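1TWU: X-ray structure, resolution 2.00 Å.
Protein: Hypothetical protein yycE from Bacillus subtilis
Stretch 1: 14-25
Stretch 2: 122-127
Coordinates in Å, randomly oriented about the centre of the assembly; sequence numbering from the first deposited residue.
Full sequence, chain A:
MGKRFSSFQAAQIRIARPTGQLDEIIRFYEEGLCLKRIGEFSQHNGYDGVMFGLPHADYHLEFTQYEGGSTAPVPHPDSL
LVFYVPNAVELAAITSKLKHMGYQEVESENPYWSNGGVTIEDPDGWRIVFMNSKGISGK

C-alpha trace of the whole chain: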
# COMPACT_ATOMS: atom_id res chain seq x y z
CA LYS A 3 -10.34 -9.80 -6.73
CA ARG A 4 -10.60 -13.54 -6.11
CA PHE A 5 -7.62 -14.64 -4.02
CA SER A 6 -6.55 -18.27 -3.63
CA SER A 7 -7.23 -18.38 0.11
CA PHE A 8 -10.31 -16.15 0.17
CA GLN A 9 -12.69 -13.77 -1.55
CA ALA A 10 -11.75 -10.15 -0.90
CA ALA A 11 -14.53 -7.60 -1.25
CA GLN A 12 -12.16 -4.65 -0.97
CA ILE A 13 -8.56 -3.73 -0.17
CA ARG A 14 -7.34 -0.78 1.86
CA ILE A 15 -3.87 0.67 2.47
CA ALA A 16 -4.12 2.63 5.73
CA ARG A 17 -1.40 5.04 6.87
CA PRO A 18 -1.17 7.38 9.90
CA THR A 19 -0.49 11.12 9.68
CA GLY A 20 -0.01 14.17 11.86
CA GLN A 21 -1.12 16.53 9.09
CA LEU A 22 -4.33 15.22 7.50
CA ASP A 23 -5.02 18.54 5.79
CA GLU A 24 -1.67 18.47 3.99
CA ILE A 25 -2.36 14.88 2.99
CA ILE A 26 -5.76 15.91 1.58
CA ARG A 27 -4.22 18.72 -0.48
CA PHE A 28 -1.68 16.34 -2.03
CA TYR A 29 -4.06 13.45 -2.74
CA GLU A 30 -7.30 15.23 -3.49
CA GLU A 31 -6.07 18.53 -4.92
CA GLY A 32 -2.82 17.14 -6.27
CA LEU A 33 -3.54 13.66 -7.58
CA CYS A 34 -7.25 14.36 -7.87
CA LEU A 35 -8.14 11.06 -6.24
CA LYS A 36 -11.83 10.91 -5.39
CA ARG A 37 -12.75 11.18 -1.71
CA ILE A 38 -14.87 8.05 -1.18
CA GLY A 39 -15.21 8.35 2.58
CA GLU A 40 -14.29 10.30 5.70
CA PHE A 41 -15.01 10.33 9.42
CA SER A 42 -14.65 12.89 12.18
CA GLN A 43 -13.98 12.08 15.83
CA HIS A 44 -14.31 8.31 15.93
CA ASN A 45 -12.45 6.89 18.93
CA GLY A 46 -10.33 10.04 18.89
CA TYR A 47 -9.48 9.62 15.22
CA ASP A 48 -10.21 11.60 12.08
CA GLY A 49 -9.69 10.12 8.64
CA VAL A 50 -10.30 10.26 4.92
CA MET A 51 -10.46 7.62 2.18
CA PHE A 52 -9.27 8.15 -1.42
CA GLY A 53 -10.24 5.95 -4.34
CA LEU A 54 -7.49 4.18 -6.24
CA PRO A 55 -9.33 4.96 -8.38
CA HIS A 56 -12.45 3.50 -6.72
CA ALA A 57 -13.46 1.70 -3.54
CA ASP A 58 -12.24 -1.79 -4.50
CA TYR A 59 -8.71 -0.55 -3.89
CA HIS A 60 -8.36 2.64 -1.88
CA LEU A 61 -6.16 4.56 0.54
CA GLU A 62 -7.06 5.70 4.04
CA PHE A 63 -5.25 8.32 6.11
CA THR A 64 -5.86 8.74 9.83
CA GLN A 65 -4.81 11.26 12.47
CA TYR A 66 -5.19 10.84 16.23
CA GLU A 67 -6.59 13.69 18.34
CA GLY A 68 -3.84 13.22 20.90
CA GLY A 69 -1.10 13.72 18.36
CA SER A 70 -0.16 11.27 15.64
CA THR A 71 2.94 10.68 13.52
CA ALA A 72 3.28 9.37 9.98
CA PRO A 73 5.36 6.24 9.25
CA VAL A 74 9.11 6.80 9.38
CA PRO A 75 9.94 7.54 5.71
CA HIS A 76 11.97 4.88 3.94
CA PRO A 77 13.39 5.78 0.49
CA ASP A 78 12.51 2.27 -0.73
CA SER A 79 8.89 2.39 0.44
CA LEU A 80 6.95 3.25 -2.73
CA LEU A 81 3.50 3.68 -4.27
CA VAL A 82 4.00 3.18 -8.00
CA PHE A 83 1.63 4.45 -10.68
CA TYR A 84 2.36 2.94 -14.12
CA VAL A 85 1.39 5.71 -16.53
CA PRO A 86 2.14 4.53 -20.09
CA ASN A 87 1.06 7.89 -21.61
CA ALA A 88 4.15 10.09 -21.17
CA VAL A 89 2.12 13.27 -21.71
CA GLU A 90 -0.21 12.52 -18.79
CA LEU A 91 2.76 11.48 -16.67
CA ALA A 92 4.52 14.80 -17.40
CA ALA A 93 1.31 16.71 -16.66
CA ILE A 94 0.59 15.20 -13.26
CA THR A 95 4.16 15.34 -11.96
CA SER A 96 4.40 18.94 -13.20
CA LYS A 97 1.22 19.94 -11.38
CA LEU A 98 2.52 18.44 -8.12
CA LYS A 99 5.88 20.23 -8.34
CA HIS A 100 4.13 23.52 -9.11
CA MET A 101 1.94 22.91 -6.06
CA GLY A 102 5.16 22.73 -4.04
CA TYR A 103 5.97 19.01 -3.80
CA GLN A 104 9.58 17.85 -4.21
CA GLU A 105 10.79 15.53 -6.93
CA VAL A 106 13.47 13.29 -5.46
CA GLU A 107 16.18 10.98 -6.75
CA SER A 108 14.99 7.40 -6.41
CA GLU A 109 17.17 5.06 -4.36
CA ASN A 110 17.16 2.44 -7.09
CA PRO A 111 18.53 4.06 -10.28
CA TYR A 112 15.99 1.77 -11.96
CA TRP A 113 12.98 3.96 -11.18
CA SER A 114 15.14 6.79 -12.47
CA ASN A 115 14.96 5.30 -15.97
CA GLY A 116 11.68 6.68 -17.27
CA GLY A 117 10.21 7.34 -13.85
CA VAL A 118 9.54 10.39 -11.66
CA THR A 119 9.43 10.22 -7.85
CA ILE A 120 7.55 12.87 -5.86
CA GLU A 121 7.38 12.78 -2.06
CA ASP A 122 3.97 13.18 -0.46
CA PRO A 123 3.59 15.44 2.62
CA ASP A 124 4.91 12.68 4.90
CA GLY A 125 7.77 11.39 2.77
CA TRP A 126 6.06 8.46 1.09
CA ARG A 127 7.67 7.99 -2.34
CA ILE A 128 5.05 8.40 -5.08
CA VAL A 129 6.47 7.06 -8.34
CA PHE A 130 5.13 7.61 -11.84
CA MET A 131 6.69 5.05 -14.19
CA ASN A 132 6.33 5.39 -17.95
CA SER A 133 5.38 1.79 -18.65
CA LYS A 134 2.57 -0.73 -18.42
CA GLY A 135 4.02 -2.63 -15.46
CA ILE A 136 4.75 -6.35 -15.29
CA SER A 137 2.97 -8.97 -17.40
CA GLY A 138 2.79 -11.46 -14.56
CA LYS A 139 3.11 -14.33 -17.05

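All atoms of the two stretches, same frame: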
# COMPACT_ATOMS: atom_id res chain seq x y z
N ARG A 14 -7.69 -2.10 1.37
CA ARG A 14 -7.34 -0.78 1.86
C ARG A 14 -5.90 -0.69 2.38
O ARG A 14 -5.43 -1.59 3.08
CB ARG A 14 -8.29 -0.36 2.99
CG ARG A 14 -7.88 0.92 3.71
CD ARG A 14 -8.79 1.25 4.88
NE ARG A 14 -10.13 1.63 4.45
CZ ARG A 14 -11.13 1.94 5.28
NH1 ARG A 14 -10.95 1.92 6.59
NH2 ARG A 14 -12.32 2.27 4.79
N ILE A 15 -5.22 0.38 2.00
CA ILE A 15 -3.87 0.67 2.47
C ILE A 15 -4.11 1.82 3.42
O ILE A 15 -4.53 2.90 2.99
CB ILE A 15 -2.95 1.17 1.34
CG1 ILE A 15 -2.75 0.08 0.29
CG2 ILE A 15 -1.61 1.59 1.91
CD1 ILE A 15 -1.99 -1.13 0.81
N ALA A 16 -3.89 1.60 4.72
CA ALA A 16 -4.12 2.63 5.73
C ALA A 16 -2.80 3.10 6.32
O ALA A 16 -1.97 2.30 6.73
CB ALA A 16 -5.02 2.11 6.83
N ARG A 17 -2.61 4.42 6.34
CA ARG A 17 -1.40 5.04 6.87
C ARG A 17 -1.75 6.17 7.84
O ARG A 17 -2.72 6.89 7.63
CB ARG A 17 -0.55 5.61 5.73
CG ARG A 17 -0.06 4.56 4.73
CD ARG A 17 0.51 5.22 3.47
NE ARG A 17 1.61 6.14 3.77
CZ ARG A 17 2.86 5.77 4.05
NH1 ARG A 17 3.18 4.48 4.05
NH2 ARG A 17 3.78 6.69 4.32
N PRO A 18 -0.95 6.33 8.90
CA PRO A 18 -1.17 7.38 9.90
C PRO A 18 -0.54 8.71 9.48
O PRO A 18 0.40 8.73 8.68
CB PRO A 18 -0.50 6.80 11.13
CG PRO A 18 0.70 6.13 10.52
CD PRO A 18 0.11 5.41 9.33
N THR A 19 -1.04 9.81 10.01
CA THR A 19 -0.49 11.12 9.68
C THR A 19 -0.70 12.12 10.81
O THR A 19 -1.59 11.95 11.63
CB THR A 19 -1.11 11.72 8.37
OG1 THR A 19 -0.42 12.93 8.03
CG2 THR A 19 -2.60 12.04 8.57
N GLY A 20 0.14 13.14 10.85
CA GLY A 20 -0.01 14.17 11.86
C GLY A 20 -0.48 15.45 11.17
O GLY A 20 -0.66 16.48 11.81
N GLN A 21 -0.68 15.37 9.86
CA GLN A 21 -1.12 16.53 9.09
C GLN A 21 -2.09 16.08 8.00
O GLN A 21 -1.75 16.06 6.81
CB GLN A 21 0.10 17.24 8.48
CG GLN A 21 1.00 16.33 7.65
CD GLN A 21 2.20 17.07 7.09
OE1 GLN A 21 2.19 18.30 6.97
NE2 GLN A 21 3.24 16.33 6.72
N LEU A 22 -3.30 15.71 8.41
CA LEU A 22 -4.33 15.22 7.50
C LEU A 22 -4.77 16.25 6.45
O LEU A 22 -5.22 15.89 5.37
CB LEU A 22 -5.55 14.73 8.29
CG LEU A 22 -6.62 13.90 7.58
CD1 LEU A 22 -6.03 12.62 7.01
CD2 LEU A 22 -7.72 13.56 8.57
N ASP A 23 -4.64 17.53 6.76
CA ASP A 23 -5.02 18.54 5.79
C ASP A 23 -4.01 18.60 4.66
O ASP A 23 -4.38 18.77 3.50
CB ASP A 23 -5.15 19.91 6.46
CG ASP A 23 -6.37 19.99 7.37
OD1 ASP A 23 -7.48 19.60 6.94
OD2 ASP A 23 -6.21 20.47 8.52
N GLU A 24 -2.73 18.46 5.00
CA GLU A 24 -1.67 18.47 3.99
C GLU A 24 -1.82 17.25 3.08
O GLU A 24 -1.63 17.34 1.87
CB GLU A 24 -0.30 18.43 4.66
CG GLU A 24 0.08 19.74 5.28
CD GLU A 24 -0.08 20.90 4.31
OE1 GLU A 24 0.32 20.76 3.14
OE2 GLU A 24 -0.59 21.95 4.73
N ILE A 25 -2.16 16.13 3.70
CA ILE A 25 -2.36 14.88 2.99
C ILE A 25 -3.52 15.04 1.99
O ILE A 25 -3.44 14.59 0.84
CB ILE A 25 -2.66 13.73 3.99
CG1 ILE A 25 -1.39 13.37 4.76
CG2 ILE A 25 -3.24 12.52 3.28
CD1 ILE A 25 -0.26 12.82 3.90
N ASP A 122 5.24 12.64 -0.92
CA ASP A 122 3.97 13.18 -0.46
C ASP A 122 4.30 13.96 0.82
O ASP A 122 5.45 13.95 1.26
CB ASP A 122 2.94 12.04 -0.26
CG ASP A 122 3.03 11.35 1.10
OD1 ASP A 122 4.06 11.46 1.81
OD2 ASP A 122 2.05 10.65 1.44
N PRO A 123 3.32 14.67 1.41
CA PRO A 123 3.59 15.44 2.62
C PRO A 123 4.36 14.73 3.74
O PRO A 123 5.09 15.39 4.51
CB PRO A 123 2.19 15.87 3.07
CG PRO A 123 1.46 15.99 1.78
CD PRO A 123 1.90 14.76 1.03
N ASP A 124 4.23 13.41 3.85
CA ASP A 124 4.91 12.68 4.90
C ASP A 124 6.08 11.82 4.45
O ASP A 124 6.50 10.92 5.17
CB ASP A 124 3.92 11.82 5.69
CG ASP A 124 2.94 12.65 6.50
OD1 ASP A 124 3.39 13.64 7.13
OD2 ASP A 124 1.74 12.33 6.51
N GLY A 125 6.60 12.11 3.26
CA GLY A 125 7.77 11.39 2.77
C GLY A 125 7.56 10.06 2.08
O GLY A 125 8.53 9.34 1.83
N TRP A 126 6.31 9.71 1.79
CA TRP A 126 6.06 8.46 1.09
C TRP A 126 6.48 8.75 -0.35
O TRP A 126 6.19 9.83 -0.86
CB TRP A 126 4.57 8.09 1.16
CG TRP A 126 4.29 6.64 0.82
CD1 TRP A 126 5.20 5.61 0.80
CD2 TRP A 126 3.02 6.06 0.50
NE1 TRP A 126 4.57 4.43 0.49
CE2 TRP A 126 3.24 4.67 0.30
CE3 TRP A 126 1.72 6.57 0.37
CZ2 TRP A 126 2.20 3.80 -0.02
CZ3 TRP A 126 0.69 5.70 0.05
CH2 TRP A 126 0.93 4.33 -0.14
N ARG A 127 7.19 7.81 -0.97
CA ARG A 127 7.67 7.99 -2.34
C ARG A 127 6.60 7.62 -3.38
O ARG A 127 6.27 6.45 -3.56
CB ARG A 127 8.93 7.15 -2.58
CG ARG A 127 10.16 7.53 -1.74
CD ARG A 127 10.71 8.89 -2.13
NE ARG A 127 11.80 9.34 -1.27
CZ ARG A 127 13.10 9.13 -1.50
NH1 ARG A 127 13.50 8.46 -2.58
NH2 ARG A 127 14.00 9.63 -0.67
O HOH W 1 2.11 8.93 3.64
O HOH W 2 0.95 9.69 5.85
O HOH W 3 2.67 13.69 9.70

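Three residues make up about half of this contact: Arg 17 on the strand of the first stretch, and Asp 124 and Trp 126 on the second. Pro 123 covers nearly as much as Trp 126. The two stretches together bury 454 Å².

Arg 17 lies flat on Trp 126, and both are buried. The guanidinium and the indole are nearly parallel, with planes at 7° and centres 3.7 Å apart. Arg 17 CZ sits 3.7 Å from the centroid of the Trp 126 five-membered ring, a cation-pi contact over the face. Arg 17 CD lies over the six-membered ring, 3.6 Å from its centroid. An arginine suits this place because its flat cation can cover an aromatic face while its edge stays free for polar partners. Here Arg 17 NE donates to water 1 (2.8 Å to its O), which in turn donates to Asp 122 OD2 (2.8 Å from the same O). Ile 15 adds an apolar contact to the indole, CG2 to Trp 126 CH2 at 4.3 Å.

Asp 124 suits its place because its two oxygens accept from Thr 19 and Gln 21 at once. Thr 19 OG1 donates to Asp 124 OD2 at 2.7 Å. Gln 21 NE2 donates to Asp 124 OD1, also at 2.7 Å and almost linear. Thr 19 OG1 also accepts from Gln 21 N at 3.1 Å, so the hydroxyl works in both directions. A water joins each oxygen: water 2 links Asp 124 OD2 to the carbonyl of Pro 18, and water 3 links Asp 124 OD1 to the amide of Gly 20.

Asp 124 is held in a type I turn from Asp 122 to Gly 125. Asp 122 OD1 accepts from Asp 124 N (2.8 Å) and Trp 126 N (2.9 Å). Gly 125 has backbone angles that would jam a CB against the preceding carbonyl.

Pro 123 packs against the first helical turn. Its CB meets Ile 25 CD1 at 4.0 Å.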